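Local coordinates for uncharacterized protein (PDB 4JZA), which is a Legionella phosphoinositide phosphatase that probably removes the 3-phosphate of phosphatidylinositol 3-phosphate during interaction with its host, at residues A[374-386]-A[440-452]. Numbering follows the deposited sequence.
Sequences RSSHIATRDGLNW and PDLDLYKLARSAV
L444 projects from helix 441-454 into the irregular chain that follows strand 365-374, and its successive atoms meet different residues there. Its CB lies over one face of the H377 imidazole, 4.0 Å from the ring centroid and displaced toward the rim, a CH-pi contact. With CG anti to its carbonyl carbon (chi1 -57°), the side chain runs on past the ring, and CD2 at the tip lies against the CB of A379, 3.9 Å away, the A379 carbonyl O and the backbone N of R381. The imidazole lies against the helix, CE1 meeting the CB of A448 as well; a weak, fairly straight hydrogen bond (164°) from the A379 N reaches ND1. Beside it, CD1 of I378 also rests on the CB of A448 (3.7 Å), while the CB atoms of A379 and L447 meet at 3.5 Å. Farther along, the R381 guanidinium lays one face over CG of P440, just before the helix, 3.7 Å from CZ. CD1 of L384 meets the CB of P440, and CD2 the CB of D443 and CD1 of L447. With no hydrogen bond between the segments, the contact rests on largely buried apolar surface and the H377 and R381 faces, and so depends on fit of shape, not directional bonds.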
loop_
_atom_site.group_PDB
_atom_site.type_symbol
_atom_site.label_atom_id
_atom_site.label_comp_id
_atom_site.label_asym_id
_atom_site.label_seq_id
_atom_site.Cartn_x
_atom_site.Cartn_y
_atom_site.Cartn_z
ATOM N N ARG A 374 -12.506 5.667 14.121
ATOM C CA ARG A 374 -12.117 5.910 12.744
ATOM C C ARG A 374 -11.454 4.685 12.144
ATOM O O ARG A 374 -10.808 3.925 12.838
ATOM C CB ARG A 374 -11.137 7.074 12.695
ATOM C CG ARG A 374 -10.040 6.970 13.735
ATOM C CD ARG A 374 -9.176 8.205 13.772
ATOM N NE ARG A 374 -8.874 8.687 12.437
ATOM C CZ ARG A 374 -8.000 9.644 12.179
ATOM N NH1 ARG A 374 -7.337 10.214 13.160
ATOM N NH2 ARG A 374 -7.790 10.030 10.940
ATOM N N SER A 375 -11.627 4.497 10.847
ATOM C CA SER A 375 -10.987 3.415 10.121
ATOM C C SER A 375 -10.973 3.728 8.634
ATOM O O SER A 375 -11.584 4.680 8.196
ATOM C CB SER A 375 -11.681 2.080 10.388
ATOM O OG SER A 375 -12.723 1.844 9.465
ATOM N N SER A 376 -10.255 2.926 7.866
ATOM C CA SER A 376 -10.383 2.930 6.423
ATOM C C SER A 376 -11.745 2.354 6.070
ATOM O O SER A 376 -12.312 1.582 6.823
ATOM C CB SER A 376 -9.286 2.095 5.785
ATOM O OG SER A 376 -8.024 2.667 6.018
ATOM N N HIS A 377 -12.275 2.749 4.926
ATOM C CA HIS A 377 -13.610 2.364 4.530
ATOM C C HIS A 377 -13.785 0.880 4.792
ATOM O O HIS A 377 -12.885 0.161 4.602
ATOM C CB HIS A 377 -13.845 2.668 3.039
ATOM C CG HIS A 377 -15.296 2.790 2.689
ATOM N ND1 HIS A 377 -16.052 1.717 2.294
ATOM C CD2 HIS A 377 -16.140 3.841 2.748
ATOM C CE1 HIS A 377 -17.292 2.109 2.088
ATOM N NE2 HIS A 377 -17.369 3.400 2.343
ATOM N N ILE A 378 -14.942 0.436 5.246
ATOM C CA ILE A 378 -15.149 -1.000 5.591
ATOM C C ILE A 378 -15.012 -1.942 4.388
ATOM O O ILE A 378 -14.698 -3.113 4.545
ATOM C CB ILE A 378 -16.537 -1.247 6.242
ATOM C CG1 ILE A 378 -17.673 -0.627 5.414
ATOM C CG2 ILE A 378 -16.603 -0.664 7.649
ATOM C CD1 ILE A 378 -19.010 -1.257 5.707
ATOM N N ALA A 379 -15.230 -1.418 3.189
ATOM C CA ALA A 379 -15.123 -2.221 1.980
ATOM C C ALA A 379 -13.747 -2.027 1.397
ATOM O O ALA A 379 -13.113 -0.979 1.602
ATOM C CB ALA A 379 -16.169 -1.804 0.978
ATOM N N THR A 380 -13.261 -3.017 0.662
ATOM C CA THR A 380 -11.875 -2.930 0.183
ATOM C C THR A 380 -11.768 -2.593 -1.303
ATOM O O THR A 380 -12.232 -3.327 -2.142
ATOM C CB THR A 380 -11.067 -4.180 0.552
ATOM O OG1 THR A 380 -9.831 -4.147 -0.147
ATOM C CG2 THR A 380 -11.835 -5.452 0.213
ATOM N N ARG A 381 -11.165 -1.450 -1.610
ATOM C CA ARG A 381 -10.812 -1.105 -2.989
ATOM C C ARG A 381 -9.846 -2.112 -3.651
ATOM O O ARG A 381 -9.756 -2.175 -4.869
ATOM C CB ARG A 381 -10.176 0.302 -3.043
ATOM C CG ARG A 381 -8.798 0.367 -2.395
ATOM C CD ARG A 381 -8.120 1.714 -2.601
ATOM N NE ARG A 381 -8.037 2.053 -4.023
ATOM C CZ ARG A 381 -8.016 3.297 -4.529
ATOM N NH1 ARG A 381 -8.077 4.404 -3.757
ATOM N NH2 ARG A 381 -7.971 3.439 -5.859
ATOM N N ASP A 382 -9.115 -2.871 -2.852
ATOM C CA ASP A 382 -8.145 -3.821 -3.364
ATOM C C ASP A 382 -8.801 -5.135 -3.861
ATOM O O ASP A 382 -8.168 -5.939 -4.570
ATOM C CB ASP A 382 -7.079 -4.146 -2.293
ATOM C CG ASP A 382 -6.112 -2.963 -1.991
ATOM O OD1 ASP A 382 -6.181 -1.896 -2.660
ATOM O OD2 ASP A 382 -5.256 -3.120 -1.077
ATOM N N GLY A 383 -10.055 -5.361 -3.513
ATOM C CA GLY A 383 -10.690 -6.609 -3.845
ATOM C C GLY A 383 -11.868 -6.488 -4.789
ATOM O O GLY A 383 -12.749 -7.351 -4.777
ATOM N N LEU A 384 -11.890 -5.452 -5.622
ATOM C CA LEU A 384 -13.034 -5.246 -6.506
ATOM C C LEU A 384 -13.090 -6.253 -7.659
ATOM O O LEU A 384 -14.118 -6.362 -8.344
ATOM C CB LEU A 384 -13.043 -3.827 -7.062
ATOM C CG LEU A 384 -13.114 -2.715 -6.012
ATOM C CD1 LEU A 384 -13.026 -1.397 -6.736
ATOM C CD2 LEU A 384 -14.397 -2.808 -5.206
ATOM N N ASN A 385 -12.005 -6.982 -7.875
ATOM C CA ASN A 385 -12.010 -8.053 -8.842
ATOM C C ASN A 385 -12.004 -9.435 -8.238
ATOM O O ASN A 385 -11.917 -10.407 -8.947
ATOM C CB ASN A 385 -10.837 -7.894 -9.784
ATOM C CG ASN A 385 -10.995 -6.674 -10.679
ATOM O OD1 ASN A 385 -12.075 -6.414 -11.260
ATOM N ND2 ASN A 385 -9.937 -5.925 -10.799
ATOM N N TRP A 386 -12.143 -9.516 -6.929
ATOM C CA TRP A 386 -12.188 -10.787 -6.252
ATOM C C TRP A 386 -13.603 -11.312 -6.259
ATOM O O TRP A 386 -14.508 -10.586 -6.570
ATOM C CB TRP A 386 -11.747 -10.604 -4.819
ATOM C CG TRP A 386 -10.329 -10.355 -4.654
ATOM C CD1 TRP A 386 -9.324 -10.592 -5.563
ATOM C CD2 TRP A 386 -9.694 -9.897 -3.460
ATOM N NE1 TRP A 386 -8.086 -10.279 -5.002
ATOM C CE2 TRP A 386 -8.292 -9.863 -3.712
ATOM C CE3 TRP A 386 -10.176 -9.500 -2.206
ATOM C CZ2 TRP A 386 -7.379 -9.464 -2.755
ATOM C CZ3 TRP A 386 -9.289 -9.090 -1.262
ATOM C CH2 TRP A 386 -7.886 -9.079 -1.536
ATOM N N PRO A 440 -12.797 4.148 -6.756
ATOM C CA PRO A 440 -13.529 3.021 -6.191
ATOM C C PRO A 440 -14.753 3.454 -5.409
ATOM O O PRO A 440 -15.610 2.641 -5.097
ATOM C CB PRO A 440 -12.497 2.412 -5.251
ATOM C CG PRO A 440 -11.672 3.605 -4.790
ATOM C CD PRO A 440 -11.579 4.490 -5.980
ATOM N N ASP A 441 -14.839 4.740 -5.113
ATOM C CA ASP A 441 -15.910 5.300 -4.268
ATOM C C ASP A 441 -17.303 4.707 -4.593
ATOM O O ASP A 441 -18.023 4.371 -3.679
ATOM C CB ASP A 441 -15.970 6.861 -4.315
ATOM C CG ASP A 441 -14.654 7.576 -3.853
ATOM O OD1 ASP A 441 -13.576 7.221 -4.367
ATOM O OD2 ASP A 441 -14.678 8.533 -3.023
ATOM N N LEU A 442 -17.700 4.560 -5.855
ATOM C CA LEU A 442 -19.068 4.070 -6.114
ATOM C C LEU A 442 -19.227 2.599 -5.688
ATOM O O LEU A 442 -20.198 2.213 -5.008
ATOM C CB LEU A 442 -19.487 4.286 -7.573
ATOM C CG LEU A 442 -20.821 3.636 -7.983
ATOM C CD1 LEU A 442 -22.012 4.255 -7.260
ATOM C CD2 LEU A 442 -21.044 3.678 -9.491
ATOM N N ASP A 443 -18.252 1.784 -6.051
ATOM C CA ASP A 443 -18.234 0.389 -5.577
ATOM C C ASP A 443 -18.199 0.313 -4.070
ATOM O O ASP A 443 -18.964 -0.413 -3.466
ATOM C CB ASP A 443 -17.064 -0.403 -6.198
ATOM C CG ASP A 443 -17.321 -0.789 -7.673
ATOM O OD1 ASP A 443 -18.484 -1.033 -8.100
ATOM O OD2 ASP A 443 -16.342 -0.834 -8.421
ATOM N N LEU A 444 -17.331 1.090 -3.439
ATOM C CA LEU A 444 -17.284 1.081 -1.965
ATOM C C LEU A 444 -18.620 1.485 -1.333
ATOM O O LEU A 444 -19.076 0.857 -0.405
ATOM C CB LEU A 444 -16.184 2.016 -1.451
ATOM C CG LEU A 444 -14.780 1.752 -1.957
ATOM C CD1 LEU A 444 -13.745 2.648 -1.296
ATOM C CD2 LEU A 444 -14.427 0.312 -1.763
ATOM N N TYR A 445 -19.242 2.542 -1.841
ATOM C CA TYR A 445 -20.551 2.941 -1.368
ATOM C C TYR A 445 -21.482 1.744 -1.375
ATOM O O TYR A 445 -22.020 1.406 -0.328
ATOM C CB TYR A 445 -21.116 4.018 -2.248
ATOM C CG TYR A 445 -22.445 4.600 -1.819
ATOM C CD1 TYR A 445 -23.417 3.842 -1.268
ATOM C CD2 TYR A 445 -22.718 5.916 -2.028
ATOM C CE1 TYR A 445 -24.608 4.395 -0.908
ATOM C CE2 TYR A 445 -23.909 6.466 -1.672
ATOM C CZ TYR A 445 -24.844 5.675 -1.106
ATOM O OH TYR A 445 -26.054 6.153 -0.733
ATOM N N LYS A 446 -21.667 1.084 -2.524
ATOM C CA LYS A 446 -22.656 -0.012 -2.582
ATOM C C LYS A 446 -22.266 -1.161 -1.663
ATOM O O LYS A 446 -23.135 -1.758 -1.026
ATOM C CB LYS A 446 -22.863 -0.565 -3.967
ATOM C CG LYS A 446 -23.298 0.432 -5.013
ATOM C CD LYS A 446 -23.022 -0.159 -6.395
ATOM C CE LYS A 446 -23.463 0.791 -7.496
ATOM N NZ LYS A 446 -22.824 0.459 -8.799
ATOM N N LEU A 447 -20.973 -1.464 -1.581
ATOM C CA LEU A 447 -20.509 -2.561 -0.739
ATOM C C LEU A 447 -20.841 -2.324 0.713
ATOM O O LEU A 447 -21.185 -3.273 1.420
ATOM C CB LEU A 447 -19.014 -2.797 -0.894
ATOM C CG LEU A 447 -18.747 -3.493 -2.224
ATOM C CD1 LEU A 447 -17.303 -3.281 -2.656
ATOM C CD2 LEU A 447 -19.113 -4.983 -2.204
ATOM N N ALA A 448 -20.803 -1.065 1.144
ATOM C CA ALA A 448 -21.125 -0.733 2.542
ATOM C C ALA A 448 -22.631 -0.771 2.868
ATOM O O ALA A 448 -23.024 -1.175 3.973
ATOM C CB ALA A 448 -20.522 0.612 2.918
ATOM N N ARG A 449 -23.449 -0.361 1.901
ATOM C CA ARG A 449 -24.901 -0.449 2.000
ATOM C C ARG A 449 -25.330 -1.859 2.169
ATOM O O ARG A 449 -26.141 -2.169 3.056
ATOM C CB ARG A 449 -25.542 0.082 0.730
ATOM C CG ARG A 449 -25.443 1.590 0.581
ATOM C CD ARG A 449 -26.616 2.274 1.265
ATOM N NE ARG A 449 -26.328 3.659 1.596
ATOM C CZ ARG A 449 -27.171 4.459 2.231
ATOM N NH1 ARG A 449 -28.351 4.006 2.628
ATOM N NH2 ARG A 449 -26.808 5.702 2.508
ATOM N N SER A 450 -24.803 -2.723 1.305
ATOM C CA SER A 450 -25.116 -4.148 1.362
ATOM C C SER A 450 -24.760 -4.721 2.724
ATOM O O SER A 450 -25.559 -5.432 3.311
ATOM C CB SER A 450 -24.352 -4.924 0.297
ATOM O OG SER A 450 -24.723 -4.526 -1.013
ATOM N N ALA A 451 -23.570 -4.393 3.223
ATOM C CA ALA A 451 -23.106 -4.918 4.495
ATOM C C ALA A 451 -23.991 -4.542 5.662
ATOM O O ALA A 451 -24.264 -5.377 6.521
ATOM C CB ALA A 451 -21.691 -4.450 4.761
ATOM N N VAL A 452 -24.419 -3.281 5.692
ATOM C CA VAL A 452 -25.321 -2.782 6.727
ATOM C C VAL A 452 -26.666 -3.473 6.606
ATOM O O VAL A 452 -27.233 -3.820 7.614
ATOM C CB VAL A 452 -25.500 -1.242 6.661
ATOM C CG1 VAL A 452 -26.591 -0.734 7.607
ATOM C CG2 VAL A 452 -24.189 -0.545 6.979
#